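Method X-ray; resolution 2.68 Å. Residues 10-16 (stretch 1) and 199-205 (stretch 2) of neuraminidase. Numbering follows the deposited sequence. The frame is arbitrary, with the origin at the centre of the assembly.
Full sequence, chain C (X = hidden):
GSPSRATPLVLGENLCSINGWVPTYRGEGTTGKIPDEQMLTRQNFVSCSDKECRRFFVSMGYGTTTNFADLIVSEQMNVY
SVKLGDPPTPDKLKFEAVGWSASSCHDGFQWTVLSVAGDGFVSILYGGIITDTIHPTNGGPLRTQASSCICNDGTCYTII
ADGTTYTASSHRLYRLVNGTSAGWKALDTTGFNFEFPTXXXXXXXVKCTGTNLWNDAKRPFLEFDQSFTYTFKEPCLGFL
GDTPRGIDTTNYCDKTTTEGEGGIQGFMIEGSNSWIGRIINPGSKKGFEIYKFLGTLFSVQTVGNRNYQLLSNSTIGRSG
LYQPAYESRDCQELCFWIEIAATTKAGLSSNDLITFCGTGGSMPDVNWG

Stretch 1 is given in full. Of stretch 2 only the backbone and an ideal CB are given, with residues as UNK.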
# COMPACT_ATOMS: atom_id res chain seq x y z
N VAL C 10 -8.68 -20.87 14.72
CA VAL C 10 -8.70 -22.24 15.20
C VAL C 10 -7.92 -23.17 14.27
O VAL C 10 -8.15 -23.22 13.06
CB VAL C 10 -10.15 -22.73 15.44
CG1 VAL C 10 -11.05 -22.34 14.29
CG2 VAL C 10 -10.18 -24.24 15.68
N LEU C 11 -6.98 -23.89 14.87
CA LEU C 11 -6.07 -24.75 14.13
C LEU C 11 -6.64 -26.16 14.01
O LEU C 11 -7.42 -26.59 14.87
CB LEU C 11 -4.72 -24.82 14.85
CG LEU C 11 -3.98 -23.51 15.16
CD1 LEU C 11 -2.80 -23.78 16.08
CD2 LEU C 11 -3.51 -22.83 13.88
N GLY C 12 -6.23 -26.87 12.96
CA GLY C 12 -6.58 -28.27 12.79
C GLY C 12 -6.07 -29.11 13.95
O GLY C 12 -4.96 -28.91 14.45
N GLU C 13 -6.90 -30.05 14.40
CA GLU C 13 -6.49 -30.94 15.46
C GLU C 13 -5.54 -31.99 14.90
O GLU C 13 -4.68 -32.53 15.62
CB GLU C 13 -7.70 -31.60 16.12
CG GLU C 13 -8.57 -30.62 16.89
CD GLU C 13 -7.87 -30.03 18.10
OE1 GLU C 13 -7.01 -30.73 18.70
OE2 GLU C 13 -8.17 -28.86 18.44
N ASN C 14 -5.67 -32.26 13.61
CA ASN C 14 -4.82 -33.25 12.98
C ASN C 14 -3.85 -32.71 11.93
O ASN C 14 -4.24 -32.06 10.95
CB ASN C 14 -5.64 -34.43 12.45
CG ASN C 14 -5.83 -35.51 13.49
OD1 ASN C 14 -4.96 -35.73 14.34
ND2 ASN C 14 -6.96 -36.20 13.43
N LEU C 15 -2.57 -32.99 12.15
CA LEU C 15 -1.52 -32.57 11.24
C LEU C 15 -1.57 -33.36 9.93
O LEU C 15 -1.87 -34.56 9.94
CB LEU C 15 -0.14 -32.76 11.89
CG LEU C 15 0.51 -31.51 12.47
CD1 LEU C 15 -0.55 -30.52 12.97
CD2 LEU C 15 1.43 -31.88 13.59
N CYS C 16 -1.29 -32.67 8.83
CA CYS C 16 -1.12 -33.33 7.53
C CYS C 16 0.03 -34.33 7.61
O CYS C 16 0.94 -34.18 8.43
CB CYS C 16 -0.81 -32.31 6.44
SG CYS C 16 -2.04 -30.99 6.26
N UNK C 199 7.24 -23.72 18.65
CA UNK C 199 6.11 -24.55 19.03
C UNK C 199 5.18 -24.85 17.87
O UNK C 199 5.18 -24.15 16.86
CB UNK C 199 5.32 -23.87 20.15
N UNK C 200 4.38 -25.90 18.03
CA UNK C 200 3.28 -26.19 17.12
C UNK C 200 2.12 -26.78 17.92
O UNK C 200 2.30 -27.26 19.03
CB UNK C 200 3.72 -27.15 16.01
N UNK C 201 0.93 -26.72 17.35
CA UNK C 201 -0.24 -27.31 18.00
C UNK C 201 -0.72 -28.54 17.24
O UNK C 201 -0.84 -28.51 16.00
CB UNK C 201 -1.37 -26.28 18.11
N UNK C 202 -0.99 -29.61 17.97
CA UNK C 202 -1.78 -30.70 17.41
C UNK C 202 -2.32 -31.58 18.52
O UNK C 202 -1.72 -31.65 19.60
CB UNK C 202 -0.95 -31.53 16.43
N UNK C 203 -3.47 -32.21 18.27
CA UNK C 203 -4.06 -33.21 19.18
C UNK C 203 -4.29 -32.68 20.59
O UNK C 203 -4.11 -33.40 21.58
CB UNK C 203 -3.16 -34.44 19.25
N UNK C 204 -4.68 -31.41 20.70
CA UNK C 204 -4.98 -30.82 21.99
C UNK C 204 -3.79 -30.34 22.81
O UNK C 204 -3.98 -29.75 23.88
CB UNK C 204 -5.76 -31.84 22.82
N UNK C 205 -2.58 -30.59 22.33
CA UNK C 205 -1.40 -30.10 23.05
C UNK C 205 -0.59 -29.08 22.24
O UNK C 205 -0.46 -29.19 21.01
CB UNK C 205 -0.50 -31.28 23.43

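Stretch 1 runs past the end of a strand in stretch 2 without forming a regular strand itself, and the two backbones come closest where Glu 13 meets position 203, with CA atoms 5.0 Å apart.

Position 199 lies on the strand with nothing of stretch 1 within 5.5 Å of its ideal CB, so the visible atoms leave the choice open. It is Cys 199, bonded covalently to a group elsewhere in the structure.

At position 200 the CB points sideways and is also clear of stretch 1. A side chain of medium length or more could reach the methyl groups of Leu 15, and an apolar or aromatic one would suit them. The residue is Tyr 200, with chi1 in p; its CE2 lies 4.0 Å from CD2 of Leu 15, and its hydroxyl is hydrogen-bonded elsewhere in the structure.

Position 201 is better defined. Its ideal CB sits 3.5 Å from Leu 11 CD1, which favours an apolar beginning, while the carboxylate of Glu 13 lies farther out and would welcome a donor. A long side chain with a polar end, such as tyrosine, lysine or arginine, could answer both. Tyr 201 does so with a t rotamer: the ring passes Gly 12 with that residue's O near its edge, and OH donates a hydrogen bond of 2.7 Å to Glu 13 OE2.

At position 202 the ideal CB is 3.6 Å from Leu 15 CD1 and 4.0 Å from Glu 13 O. A small side chain fits, and a short donor such as serine or threonine could also use the carbonyl. Thr 202 places OG1 2.8 Å from Glu 13 O, to which it donates a hydrogen bond.

Position 203 has its CB directed away, and its positive phi (56/37) suits glycine, asparagine or aspartate, though other residues can adopt it within a type I' turn. The backbone makes the main contact: Ser 203 N donates to Glu 13 O at 2.9 Å, so this carbonyl accepts two hydrogen bonds.

Position 204, at phi/psi 81/-5, calls for glycine by itself, because a CB would be jammed against the preceding carbonyl O. It is Gly 204, whose N lies 3.1 Å from Glu 13 OE1.

Position 205 closes the turn, pairing with position 202 through two backbone hydrogen bonds. Its CB points away from stretch 1, so many side chains would do; Lys 205 makes no contact with stretch 1.

Stretch 2, residues 199-205: CYYTSGK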
# COMPACT_ATOMS: atom_id res chain seq x y z
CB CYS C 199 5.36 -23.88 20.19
SG CYS C 199 6.42 -23.31 21.55
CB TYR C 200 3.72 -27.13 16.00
CG TYR C 200 4.13 -28.51 16.45
CD1 TYR C 200 5.41 -28.76 16.95
CD2 TYR C 200 3.25 -29.58 16.36
CE1 TYR C 200 5.78 -30.03 17.35
CE2 TYR C 200 3.61 -30.84 16.77
CZ TYR C 200 4.88 -31.06 17.26
OH TYR C 200 5.24 -32.32 17.66
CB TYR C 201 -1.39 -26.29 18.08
CG TYR C 201 -2.68 -26.84 18.64
CD1 TYR C 201 -2.87 -26.92 20.01
CD2 TYR C 201 -3.70 -27.29 17.80
CE1 TYR C 201 -4.04 -27.42 20.55
CE2 TYR C 201 -4.88 -27.80 18.33
CZ TYR C 201 -5.05 -27.86 19.70
OH TYR C 201 -6.21 -28.37 20.26
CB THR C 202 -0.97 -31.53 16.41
OG1 THR C 202 -1.84 -32.44 15.71
CG2 THR C 202 0.14 -32.31 17.12
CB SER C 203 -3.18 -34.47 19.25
OG SER C 203 -3.23 -35.21 18.04
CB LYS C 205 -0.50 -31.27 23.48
CG LYS C 205 -1.08 -32.11 24.59
CD LYS C 205 -0.52 -33.52 24.60
CE LYS C 205 -1.39 -34.46 25.42
NZ LYS C 205 -2.75 -33.87 25.66
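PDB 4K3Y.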